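Local coordinates for protein beta-lactamase (Sphaerobacter thermophilus, PDB 4EWF) that probably hydrolyses beta-lactams to substituted beta-amino acids, as a member of the class A beta-lactamase family, at residues R49-T53 / V223-V227; M59-Y63 / A187-L192; L79-K84 / H93-G97; V106-I112 / M191-Q196. All blocks are in the same frame, centred on the assembly; numbering follows the deposited sequence.

From the N terminus, the chain passes through 49-53, which opens contact 1; this closes only on strand 223-232, so the other three contacts all nest inside that loop. Next comes 59-63 on helix 55-67, opening contact 2, which closes on helix 182-192. Contact 3 is a short local closure, 79-84 onto 93-97, nested inside contact 2 and finished before 106-112 opens contact 4. Contacts 2 and 4 both close on helix 182-192, share Met191 and Leu192, and touch where Met59 SE lies 3.8 Å from Ile110 CG1; their centres are about 9 Å apart. Contact 1 joins the helical part to the five-stranded sheet, contacts 2 and 4 pack three helices together, and contact 3 lies at the periphery.

Contact 1. Residues R49-T53 / V223-V227; sequences RAAST and VVNDV
Residues 223-227 form an extended strand, whereas 49-53 leaves strand 48-49, turns at Ala50 and enters a short 3-10 segment at Ser52-Thr53. Ala51 has a positive phi (50/-141). Thr53 N and, in the p rotamer, Thr53 OG1 both bond back to Ala50 O, at 3.1 and 2.9 Å. The CA atoms of Arg49 and Val223 are 7.4 Å apart, those of Thr53 and Val227 6.7 Å, and 255 Å² is buried.

The polar link is made by Asn225 (chi1 m), whose ND2 donates to Arg49 O at 3.0 Å and, weakly, to Ala50 O at 3.1 Å. One amide thus joins two successive carbonyls, while its OD1 accepts from Thr243 N on the adjacent strand.

Every second strand residue faces the loop. Val223 CG1 lies 4.2 Å from Ala51 CB, and Thr53 CG2 lies 3.8 Å from Asn225 CB and 3.9 Å from Val227 CG2. Phe242 of strand 235-244 touches Thr53, Asn225 and Val227. Val224 and Asp226 point away from the loop, and helix 249-266 packs on that face; the Asp226 carboxylate bonds Ser215 OG and Ile201 N.

Ser52 makes no contact with 223-227; its OG bonds to Ser113 OG and to a sulfate, probably from the crystallisation liquor. With Lys55 it fits the SxxK motif of serine beta-lactamases, consistent with an active-site serine between the helical part and the sheet.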
loop_
_atom_site.group_PDB
_atom_site.type_symbol
_atom_site.label_atom_id
_atom_site.label_comp_id
_atom_site.label_asym_id
_atom_site.label_seq_id
_atom_site.Cartn_x
_atom_site.Cartn_y
_atom_site.Cartn_z
ATOM N N ARG A 49 7.736 8.769 4.876
ATOM C CA ARG A 49 8.450 7.700 4.176
ATOM C C ARG A 49 7.427 6.694 3.681
ATOM O O ARG A 49 6.552 6.250 4.431
ATOM C CB ARG A 49 9.490 7.011 5.081
ATOM C CG ARG A 49 10.588 7.963 5.568
ATOM C CD ARG A 49 11.650 7.249 6.418
ATOM N NE ARG A 49 12.408 8.225 7.196
ATOM C CZ ARG A 49 13.470 8.867 6.738
ATOM N NH1 ARG A 49 13.915 8.625 5.513
ATOM N NH2 ARG A 49 14.093 9.740 7.502
ATOM N N ALA A 50 7.506 6.353 2.405
ATOM C CA ALA A 50 6.531 5.427 1.844
ATOM C C ALA A 50 6.768 4.024 2.369
ATOM O O ALA A 50 5.826 3.242 2.480
ATOM C CB ALA A 50 6.598 5.426 0.311
ATOM N N ALA A 51 8.025 3.708 2.694
ATOM C CA ALA A 51 8.371 2.318 2.971
ATOM C C ALA A 51 7.832 1.451 1.826
ATOM O O ALA A 51 7.837 1.858 0.656
ATOM C CB ALA A 51 7.785 1.874 4.318
ATOM N N SER A 52 7.319 0.277 2.154
ATOM C CA SER A 52 6.856 -0.648 1.124
ATOM C C SER A 52 5.572 -0.272 0.368
ATOM O O SER A 52 5.190 -0.988 -0.551
ATOM C CB SER A 52 6.689 -2.047 1.726
ATOM O OG SER A 52 7.960 -2.583 2.021
ATOM N N THR A 53 4.894 0.816 0.741
ATOM C CA THR A 53 3.642 1.136 0.055
ATOM C C THR A 53 3.925 1.493 -1.398
ATOM O O THR A 53 3.061 1.360 -2.255
ATOM C CB THR A 53 2.858 2.292 0.713
ATOM O OG1 THR A 53 3.624 3.504 0.642
ATOM C CG2 THR A 53 2.535 1.961 2.155
ATOM N N VAL A 223 8.278 3.602 11.447
ATOM C CA VAL A 223 7.336 3.807 10.347
ATOM C C VAL A 223 6.349 2.658 10.192
ATOM O O VAL A 223 6.751 1.512 9.986
ATOM C CB VAL A 223 8.063 4.010 9.006
ATOM C CG1 VAL A 223 7.048 4.027 7.872
ATOM C CG2 VAL A 223 8.864 5.323 9.017
ATOM N N VAL A 224 5.055 2.960 10.295
ATOM C CA VAL A 224 4.020 1.938 10.093
ATOM C C VAL A 224 2.899 2.488 9.198
ATOM O O VAL A 224 2.190 3.433 9.583
ATOM C CB VAL A 224 3.466 1.419 11.447
ATOM C CG1 VAL A 224 2.410 0.296 11.234
ATOM C CG2 VAL A 224 4.614 0.921 12.339
ATOM N N ASN A 225 2.772 1.930 7.992
ATOM C CA ASN A 225 1.798 2.414 7.009
ATOM C C ASN A 225 0.921 1.267 6.513
ATOM O O ASN A 225 1.320 0.098 6.580
ATOM C CB ASN A 225 2.493 3.034 5.767
ATOM C CG ASN A 225 3.617 3.994 6.111
ATOM O OD1 ASN A 225 3.552 4.730 7.095
ATOM N ND2 ASN A 225 4.652 4.019 5.262
ATOM N N ASP A 226 -0.256 1.605 5.988
ATOM C CA ASP A 226 -1.089 0.650 5.245
ATOM C C ASP A 226 -1.977 1.423 4.265
ATOM O O ASP A 226 -2.559 2.450 4.614
ATOM C CB ASP A 226 -1.919 -0.225 6.195
ATOM C CG ASP A 226 -2.325 -1.570 5.570
ATOM O OD1 ASP A 226 -1.826 -1.913 4.470
ATOM O OD2 ASP A 226 -3.149 -2.284 6.182
ATOM N N VAL A 227 -2.047 0.952 3.029
ATOM C CA VAL A 227 -2.800 1.644 1.990
ATOM C C VAL A 227 -3.672 0.632 1.284
ATOM O O VAL A 227 -3.166 -0.362 0.774
ATOM C CB VAL A 227 -1.854 2.278 0.937
ATOM C CG1 VAL A 227 -2.668 2.773 -0.280
ATOM C CG2 VAL A 227 -1.022 3.401 1.556
#

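Contact 2. Residues M59-Y63 / A187-L192; sequences MIAVY and AMLAML
This is a buried, largely apolar helix-helix contact without hydrogen bonds in the helical part of the fold, between 59-63 of helix 55-67 and 187-192 of helix 182-192. The segments run roughly antiparallel, at 145°, with axes 11.2 Å apart at closest approach; the nearest CA pair is Met59-Met188 at 7.6 Å, and 362 Å² is buried. Long side chains fill this wide spacing, the methionines being selenomethionines. Met188 (m, t, m) is central: its CG sits over one face of the Tyr63 ring in a CH-pi contact, 3.8 Å from the centroid, while its SE lies 4.6 Å from the same centroid, 44° off the normal, an oblique Met-aromatic contact, and 3.6 Å from Ile60 CG1. Extended Met59 (t, t, p) places SE 3.7 Å from Met188 CG and 3.9 Å from Met191 CB, and CE 4.2 Å from Leu192 CG. Tyr63 CE1 reaches Ala187 CB at 3.9 Å, and Tyr63 OH meets Met191 CE at 3.6 Å. Helix 102-111 packs on Met59 and Tyr63, helix 127-136 on Ile60, and helix 164-175 on Met188 and Leu192.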
loop_
_atom_site.group_PDB
_atom_site.type_symbol
_atom_site.label_atom_id
_atom_site.label_comp_id
_atom_site.label_asym_id
_atom_site.label_seq_id
_atom_site.Cartn_x
_atom_site.Cartn_y
_atom_site.Cartn_z
HETATM N N MSE A 59 3.841 -2.088 -9.060
HETATM C CA MSE A 59 2.968 -3.098 -9.647
HETATM C C MSE A 59 2.218 -2.529 -10.855
HETATM O O MSE A 59 2.082 -3.183 -11.885
HETATM C CB MSE A 59 1.962 -3.602 -8.614
HETATM C CG MSE A 59 0.938 -4.597 -9.172
HETATM SE SE MSE A 59 -0.275 -5.217 -7.773
HETATM C CE MSE A 59 -1.032 -3.563 -7.188
ATOM N N ILE A 60 1.725 -1.300 -10.726
ATOM C CA ILE A 60 0.994 -0.690 -11.822
ATOM C C ILE A 60 1.901 -0.576 -13.050
ATOM O O ILE A 60 1.477 -0.843 -14.178
ATOM C CB ILE A 60 0.397 0.682 -11.422
ATOM C CG1 ILE A 60 -0.641 0.485 -10.312
ATOM C CG2 ILE A 60 -0.242 1.353 -12.637
ATOM C CD1 ILE A 60 -1.118 1.802 -9.610
ATOM N N ALA A 61 3.156 -0.193 -12.832
ATOM C CA ALA A 61 4.087 -0.061 -13.956
ATOM C C ALA A 61 4.258 -1.407 -14.648
ATOM O O ALA A 61 4.318 -1.483 -15.876
ATOM C CB ALA A 61 5.434 0.477 -13.495
ATOM N N VAL A 62 4.337 -2.468 -13.850
ATOM C CA VAL A 62 4.454 -3.813 -14.399
ATOM C C VAL A 62 3.252 -4.188 -15.274
ATOM O O VAL A 62 3.415 -4.606 -16.424
ATOM C CB VAL A 62 4.643 -4.858 -13.280
ATOM C CG1 VAL A 62 4.561 -6.258 -13.849
ATOM C CG2 VAL A 62 5.973 -4.628 -12.570
ATOM N N TYR A 63 2.040 -4.026 -14.753
ATOM C CA TYR A 63 0.863 -4.391 -15.542
ATOM C C TYR A 63 0.680 -3.529 -16.792
ATOM O O TYR A 63 0.165 -4.009 -17.807
ATOM C CB TYR A 63 -0.417 -4.429 -14.692
ATOM C CG TYR A 63 -0.495 -5.674 -13.831
ATOM C CD1 TYR A 63 -1.227 -6.785 -14.249
ATOM C CD2 TYR A 63 0.196 -5.759 -12.630
ATOM C CE1 TYR A 63 -1.291 -7.937 -13.479
ATOM C CE2 TYR A 63 0.144 -6.908 -11.852
ATOM C CZ TYR A 63 -0.605 -7.997 -12.283
ATOM O OH TYR A 63 -0.654 -9.144 -11.516
ATOM N N ALA A 187 -6.946 -7.644 -11.912
ATOM C CA ALA A 187 -5.877 -8.519 -11.420
ATOM C C ALA A 187 -5.069 -7.889 -10.279
ATOM O O ALA A 187 -4.591 -8.588 -9.380
ATOM C CB ALA A 187 -4.944 -8.930 -12.557
HETATM N N MSE A 188 -4.884 -6.575 -10.322
HETATM C CA MSE A 188 -4.085 -5.920 -9.288
HETATM C C MSE A 188 -4.832 -5.855 -7.966
HETATM O O MSE A 188 -4.232 -6.017 -6.900
HETATM C CB MSE A 188 -3.608 -4.536 -9.736
HETATM C CG MSE A 188 -2.461 -4.607 -10.709
HETATM SE SE MSE A 188 -1.778 -2.853 -11.178
HETATM C CE MSE A 188 -3.111 -2.328 -12.464
ATOM N N LEU A 189 -6.137 -5.630 -8.039
ATOM C CA LEU A 189 -6.972 -5.605 -6.838
ATOM C C LEU A 189 -6.995 -6.986 -6.189
ATOM O O LEU A 189 -6.974 -7.112 -4.960
ATOM C CB LEU A 189 -8.393 -5.152 -7.184
ATOM C CG LEU A 189 -8.525 -3.661 -7.522
ATOM C CD1 LEU A 189 -9.886 -3.369 -8.152
ATOM C CD2 LEU A 189 -8.300 -2.805 -6.288
ATOM N N ALA A 190 -7.057 -8.026 -7.016
ATOM C CA ALA A 190 -6.922 -9.382 -6.509
ATOM C C ALA A 190 -5.551 -9.638 -5.846
ATOM O O ALA A 190 -5.458 -10.402 -4.884
ATOM C CB ALA A 190 -7.210 -10.413 -7.624
HETATM N N MSE A 191 -4.484 -9.019 -6.353
HETATM C CA MSE A 191 -3.175 -9.145 -5.694
HETATM C C MSE A 191 -3.217 -8.512 -4.299
HETATM O O MSE A 191 -2.749 -9.105 -3.326
HETATM C CB MSE A 191 -2.060 -8.471 -6.500
HETATM C CG MSE A 191 -1.567 -9.259 -7.682
HETATM SE SE MSE A 191 -0.672 -10.930 -7.127
HETATM C CE MSE A 191 -0.351 -11.664 -8.918
ATOM N N LEU A 192 -3.744 -7.290 -4.215
ATOM C CA LEU A 192 -3.852 -6.605 -2.923
ATOM C C LEU A 192 -4.662 -7.423 -1.917
ATOM O O LEU A 192 -4.384 -7.388 -0.721
ATOM C CB LEU A 192 -4.446 -5.198 -3.085
ATOM C CG LEU A 192 -3.508 -4.243 -3.824
ATOM C CD1 LEU A 192 -4.234 -2.969 -4.213
ATOM C CD2 LEU A 192 -2.268 -3.930 -2.959
#

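Contact 3. Residues L79-K84 / H93-G97; sequences LRAADK and HLHDG. With SO4 (sulfate ion), chain F.
Leu79 (t, p) lays its CD2 along the backbone of 93-97, 3.6 Å from His95 O and 3.7 Å from Leu94 O, with Leu94 CB at 4.3 Å; on the helical side the same residue touches Thr116 of helix 115-125. Beside it the two segments run close together: CA atoms of Leu79-Gly97 and Arg80-Asp96 are each 5.2 Å apart, opening to 8.2 Å at Lys84-His93. Gly97 N donates to Leu79 O at 2.7 Å, just beyond the ends of the small antiparallel sheet formed by strands 76-78 and 99-101. The contact closes the base of the excursion between those two strands, at the surface, its centre about 26 Å from the centre of the chain. Gly97 has phi/psi 106/-8, where a CB would jam against the preceding carbonyl oxygen.

Residues 81-83 form a 3-10 turn, with Asp83 N bonded to Arg80 O at 2.9 Å and Lys84 N to Ala81 O at 3.2 Å. Lys84 then stretches back (m, t, t, t), its NZ making a salt bridge with Asp96 OD1 at 2.7 Å and a hydrogen bond to Leu94 O at 2.8 Å. A water donates to Asp96 OD2 at 2.7 Å and weakly accepts from Lys84 NZ at 3.3 Å. His93 points away, its ND1 donating to O2 of a sulfate, probably from the crystallisation liquor, at a very short 2.4 Å.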
loop_
_atom_site.group_PDB
_atom_site.type_symbol
_atom_site.label_atom_id
_atom_site.label_comp_id
_atom_site.label_asym_id
_atom_site.label_seq_id
_atom_site.Cartn_x
_atom_site.Cartn_y
_atom_site.Cartn_z
ATOM N N LEU A 79 16.492 -16.304 -10.061
ATOM C CA LEU A 79 17.027 -15.746 -8.822
ATOM C C LEU A 79 18.555 -15.883 -8.774
ATOM O O LEU A 79 19.092 -16.990 -8.858
ATOM C CB LEU A 79 16.414 -16.449 -7.610
ATOM C CG LEU A 79 16.931 -15.965 -6.247
ATOM C CD1 LEU A 79 16.500 -14.529 -5.997
ATOM C CD2 LEU A 79 16.423 -16.869 -5.149
ATOM N N ARG A 80 19.244 -14.755 -8.622
ATOM C CA ARG A 80 20.702 -14.754 -8.553
ATOM C C ARG A 80 21.163 -14.159 -7.225
ATOM O O ARG A 80 20.515 -13.279 -6.672
ATOM C CB ARG A 80 21.296 -13.952 -9.712
ATOM C CG ARG A 80 21.759 -14.778 -10.900
ATOM C CD ARG A 80 20.680 -15.688 -11.417
ATOM N NE ARG A 80 20.700 -15.829 -12.876
ATOM C CZ ARG A 80 21.114 -16.911 -13.534
ATOM N NH1 ARG A 80 21.565 -17.974 -12.872
ATOM N NH2 ARG A 80 21.063 -16.935 -14.863
ATOM N N ALA A 81 22.301 -14.641 -6.742
ATOM C CA ALA A 81 22.892 -14.164 -5.498
ATOM C C ALA A 81 23.020 -12.643 -5.455
ATOM O O ALA A 81 22.681 -12.023 -4.459
ATOM C CB ALA A 81 24.248 -14.814 -5.286
ATOM N N ALA A 82 23.513 -12.041 -6.535
ATOM C CA ALA A 82 23.582 -10.573 -6.621
ATOM C C ALA A 82 22.260 -9.801 -6.400
ATOM O O ALA A 82 22.282 -8.638 -5.975
ATOM C CB ALA A 82 24.225 -10.155 -7.947
ATOM N N ASP A 83 21.119 -10.427 -6.693
ATOM C CA ASP A 83 19.810 -9.763 -6.569
ATOM C C ASP A 83 19.249 -9.766 -5.150
ATOM O O ASP A 83 18.311 -9.024 -4.842
ATOM C CB ASP A 83 18.771 -10.458 -7.458
ATOM C CG ASP A 83 19.245 -10.630 -8.888
ATOM O OD1 ASP A 83 19.753 -9.638 -9.455
ATOM O OD2 ASP A 83 19.102 -11.754 -9.437
ATOM N N LYS A 84 19.790 -10.622 -4.292
ATOM C CA LYS A 84 19.165 -10.857 -2.984
ATOM C C LYS A 84 19.272 -9.614 -2.102
ATOM O O LYS A 84 20.371 -9.120 -1.845
ATOM C CB LYS A 84 19.807 -12.081 -2.305
ATOM C CG LYS A 84 19.488 -13.411 -3.025
ATOM C CD LYS A 84 20.118 -14.636 -2.332
ATOM C CE LYS A 84 19.436 -15.928 -2.801
ATOM N NZ LYS A 84 20.243 -17.158 -2.494
ATOM N N HIS A 93 16.525 -16.089 1.040
ATOM C CA HIS A 93 17.020 -17.319 1.658
ATOM C C HIS A 93 16.799 -18.562 0.799
ATOM O O HIS A 93 17.115 -19.671 1.225
ATOM C CB HIS A 93 16.364 -17.537 3.024
ATOM C CG HIS A 93 16.667 -16.462 4.018
ATOM N ND1 HIS A 93 17.953 -16.128 4.383
ATOM C CD2 HIS A 93 15.849 -15.648 4.727
ATOM C CE1 HIS A 93 17.916 -15.144 5.263
ATOM N NE2 HIS A 93 16.652 -14.836 5.494
ATOM N N LEU A 94 16.250 -18.386 -0.398
ATOM C CA LEU A 94 15.994 -19.528 -1.281
ATOM C C LEU A 94 17.181 -19.721 -2.207
ATOM O O LEU A 94 17.979 -18.802 -2.390
ATOM C CB LEU A 94 14.712 -19.307 -2.084
ATOM C CG LEU A 94 13.434 -19.189 -1.244
ATOM C CD1 LEU A 94 12.220 -19.113 -2.179
ATOM C CD2 LEU A 94 13.286 -20.380 -0.291
ATOM N N HIS A 95 17.293 -20.891 -2.820
ATOM C CA HIS A 95 18.529 -21.244 -3.525
ATOM C C HIS A 95 18.821 -20.423 -4.792
ATOM O O HIS A 95 17.924 -20.155 -5.590
ATOM C CB HIS A 95 18.556 -22.742 -3.847
ATOM C CG HIS A 95 17.707 -23.137 -5.019
ATOM N ND1 HIS A 95 16.369 -23.452 -4.900
ATOM C CD2 HIS A 95 18.020 -23.308 -6.326
ATOM C CE1 HIS A 95 15.891 -23.780 -6.090
ATOM N NE2 HIS A 95 16.873 -23.703 -6.971
ATOM N N ASP A 96 20.085 -20.031 -4.965
ATOM C CA ASP A 96 20.532 -19.366 -6.187
ATOM C C ASP A 96 20.168 -20.222 -7.389
ATOM O O ASP A 96 20.487 -21.406 -7.424
ATOM C CB ASP A 96 22.058 -19.164 -6.169
ATOM C CG ASP A 96 22.519 -18.184 -5.093
ATOM O OD1 ASP A 96 21.725 -17.296 -4.709
ATOM O OD2 ASP A 96 23.683 -18.303 -4.629
ATOM N N GLY A 97 19.511 -19.637 -8.387
ATOM C CA GLY A 97 19.145 -20.401 -9.571
ATOM C C GLY A 97 17.657 -20.722 -9.627
ATOM O O GLY A 97 17.154 -21.243 -10.626
HETATM S S SO4 F . 21.120 -17.695 3.747
HETATM O O1 SO4 F . 21.993 -17.036 2.776
HETATM O O2 SO4 F . 19.731 -17.361 3.457
HETATM O O3 SO4 F . 21.279 -19.147 3.670
HETATM O O4 SO4 F . 21.458 -17.237 5.093
HETATM O O HOH W 1 23.443 -17.794 -1.982
#

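Contact 4. Residues V106-I112 / M191-Q196; sequences VYLTISI and MLEKQQ
Met191 of helix 182-192, a selenomethionine (m, m, t), occupies the apolar centre against helix 102-111. Its CG lies 4.1 Å from Val106 CG1, its SE 4.0 Å from Tyr107 CB and at that ring's edge, and its CB 4.3 Å from Ile110 CG2, which also meets Leu192 CD2 at 4.0 Å. CA spacing narrows from 6.6 Å at Tyr107-Met191 to 4.4 Å at Ser111-Gln195, where a type I turn, Leu192 to Gln195, brings the chain against the helix end. Ser111 (p) returns OG to Tyr107 O at 2.8 Å and sets CB 3.6 Å from Lys194 O. At the polar edge Gln196 N donates to Ser111 O at 3.1 Å. One water links Tyr107 OH, Lys194 O and Gln196 NE2; another joins Ile110 O to Gln195 NE2, which also bonds Ser215 O of strand 212-220. The turn thus docks on the C-terminal end of helix 102-111. Leu192 touches Lys216, which with Ser52 and Lys55 fits the serine beta-lactamase active-site pattern, consistent with a contact bordering the probable site.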
loop_
_atom_site.group_PDB
_atom_site.type_symbol
_atom_site.label_atom_id
_atom_site.label_comp_id
_atom_site.label_asym_id
_atom_site.label_seq_id
_atom_site.Cartn_x
_atom_site.Cartn_y
_atom_site.Cartn_z
ATOM N N VAL A 106 5.484 -10.436 -8.747
ATOM C CA VAL A 106 4.452 -9.484 -8.335
ATOM C C VAL A 106 3.793 -9.991 -7.060
ATOM O O VAL A 106 3.612 -9.241 -6.101
ATOM C CB VAL A 106 3.384 -9.291 -9.450
ATOM C CG1 VAL A 106 2.235 -8.402 -8.963
ATOM C CG2 VAL A 106 4.040 -8.679 -10.675
ATOM N N TYR A 107 3.465 -11.282 -7.043
ATOM C CA TYR A 107 2.812 -11.874 -5.880
ATOM C C TYR A 107 3.646 -11.762 -4.597
ATOM O O TYR A 107 3.133 -11.338 -3.555
ATOM C CB TYR A 107 2.412 -13.344 -6.120
ATOM C CG TYR A 107 1.996 -13.982 -4.818
ATOM C CD1 TYR A 107 0.751 -13.703 -4.258
ATOM C CD2 TYR A 107 2.863 -14.809 -4.119
ATOM C CE1 TYR A 107 0.376 -14.238 -3.050
ATOM C CE2 TYR A 107 2.498 -15.357 -2.908
ATOM C CZ TYR A 107 1.260 -15.062 -2.378
ATOM O OH TYR A 107 0.885 -15.602 -1.180
ATOM N N LEU A 108 4.922 -12.136 -4.668
ATOM C CA LEU A 108 5.821 -12.020 -3.519
ATOM C C LEU A 108 6.018 -10.567 -3.080
ATOM O O LEU A 108 6.056 -10.252 -1.886
ATOM C CB LEU A 108 7.176 -12.682 -3.817
ATOM C CG LEU A 108 7.097 -14.191 -4.056
ATOM C CD1 LEU A 108 8.431 -14.700 -4.557
ATOM C CD2 LEU A 108 6.678 -14.926 -2.786
ATOM N N THR A 109 6.121 -9.679 -4.058
ATOM C CA THR A 109 6.243 -8.247 -3.792
ATOM C C THR A 109 5.061 -7.703 -2.945
ATOM O O THR A 109 5.260 -6.998 -1.953
ATOM C CB THR A 109 6.378 -7.453 -5.117
ATOM O OG1 THR A 109 7.657 -7.730 -5.713
ATOM C CG2 THR A 109 6.269 -5.940 -4.871
ATOM N N ILE A 110 3.847 -8.070 -3.332
ATOM C CA ILE A 110 2.631 -7.552 -2.709
ATOM C C ILE A 110 2.231 -8.297 -1.427
ATOM O O ILE A 110 1.939 -7.670 -0.408
ATOM C CB ILE A 110 1.451 -7.562 -3.723
ATOM C CG1 ILE A 110 1.772 -6.659 -4.918
ATOM C CG2 ILE A 110 0.161 -7.120 -3.063
ATOM C CD1 ILE A 110 2.088 -5.194 -4.533
ATOM N N SER A 111 2.209 -9.625 -1.479
ATOM C CA SER A 111 1.676 -10.427 -0.376
ATOM C C SER A 111 2.504 -10.336 0.902
ATOM O O SER A 111 1.955 -10.219 2.007
ATOM C CB SER A 111 1.535 -11.902 -0.788
ATOM O OG SER A 111 2.805 -12.479 -1.030
ATOM N N ILE A 112 3.823 -10.410 0.758
ATOM C CA ILE A 112 4.705 -10.413 1.917
ATOM C C ILE A 112 5.813 -9.364 1.824
ATOM O O ILE A 112 6.753 -9.370 2.627
ATOM C CB ILE A 112 5.357 -11.805 2.137
ATOM C CG1 ILE A 112 6.339 -12.130 1.008
ATOM C CG2 ILE A 112 4.304 -12.889 2.221
ATOM C CD1 ILE A 112 7.341 -13.227 1.384
HETATM N N MSE A 191 -4.484 -9.019 -6.353
HETATM C CA MSE A 191 -3.175 -9.145 -5.694
HETATM C C MSE A 191 -3.217 -8.512 -4.299
HETATM O O MSE A 191 -2.749 -9.105 -3.326
HETATM C CB MSE A 191 -2.060 -8.471 -6.500
HETATM C CG MSE A 191 -1.567 -9.259 -7.682
HETATM SE SE MSE A 191 -0.672 -10.930 -7.127
HETATM C CE MSE A 191 -0.351 -11.664 -8.918
ATOM N N LEU A 192 -3.744 -7.290 -4.215
ATOM C CA LEU A 192 -3.852 -6.605 -2.923
ATOM C C LEU A 192 -4.662 -7.423 -1.917
ATOM O O LEU A 192 -4.384 -7.388 -0.721
ATOM C CB LEU A 192 -4.446 -5.198 -3.085
ATOM C CG LEU A 192 -3.508 -4.243 -3.824
ATOM C CD1 LEU A 192 -4.234 -2.969 -4.213
ATOM C CD2 LEU A 192 -2.268 -3.930 -2.959
ATOM N N GLU A 193 -5.631 -8.186 -2.405
ATOM C CA GLU A 193 -6.429 -9.037 -1.525
ATOM C C GLU A 193 -5.576 -10.154 -0.907
ATOM O O GLU A 193 -5.960 -10.765 0.089
ATOM C CB GLU A 193 -7.638 -9.620 -2.269
ATOM C CG GLU A 193 -8.678 -8.559 -2.649
ATOM C CD GLU A 193 -9.829 -9.095 -3.507
ATOM O OE1 GLU A 193 -10.191 -10.283 -3.367
ATOM O OE2 GLU A 193 -10.380 -8.310 -4.315
ATOM N N LYS A 194 -4.412 -10.409 -1.490
ATOM C CA LYS A 194 -3.550 -11.477 -0.982
ATOM C C LYS A 194 -2.585 -11.003 0.121
ATOM O O LYS A 194 -1.767 -11.777 0.621
ATOM C CB LYS A 194 -2.836 -12.169 -2.150
ATOM C CG LYS A 194 -3.846 -12.942 -3.013
ATOM C CD LYS A 194 -3.189 -13.872 -3.987
ATOM C CE LYS A 194 -4.237 -14.704 -4.712
ATOM N NZ LYS A 194 -5.255 -13.830 -5.360
ATOM N N GLN A 195 -2.699 -9.728 0.494
ATOM C CA GLN A 195 -1.989 -9.155 1.647
ATOM C C GLN A 195 -1.994 -10.122 2.839
ATOM O O GLN A 195 -3.052 -10.575 3.269
ATOM C CB GLN A 195 -2.657 -7.829 2.042
ATOM C CG GLN A 195 -2.116 -7.170 3.306
ATOM C CD GLN A 195 -0.613 -7.004 3.275
ATOM O OE1 GLN A 195 0.088 -7.584 4.087
ATOM N NE2 GLN A 195 -0.115 -6.201 2.339
ATOM N N GLN A 196 -0.821 -10.449 3.374
ATOM C CA GLN A 196 -0.767 -11.460 4.432
ATOM C C GLN A 196 -0.828 -10.917 5.862
ATOM O O GLN A 196 -0.982 -11.692 6.805
ATOM C CB GLN A 196 0.451 -12.373 4.258
ATOM C CG GLN A 196 0.364 -13.200 2.989
ATOM C CD GLN A 196 1.250 -14.429 3.029
ATOM O OE1 GLN A 196 2.017 -14.634 3.979
ATOM N NE2 GLN A 196 1.140 -15.265 1.998
HETATM O O HOH W 2 -1.092 -14.371 0.136
HETATM O O HOH W 3 2.941 -6.715 2.064
HETATM O O HOH W 4 2.724 -7.977 4.528
#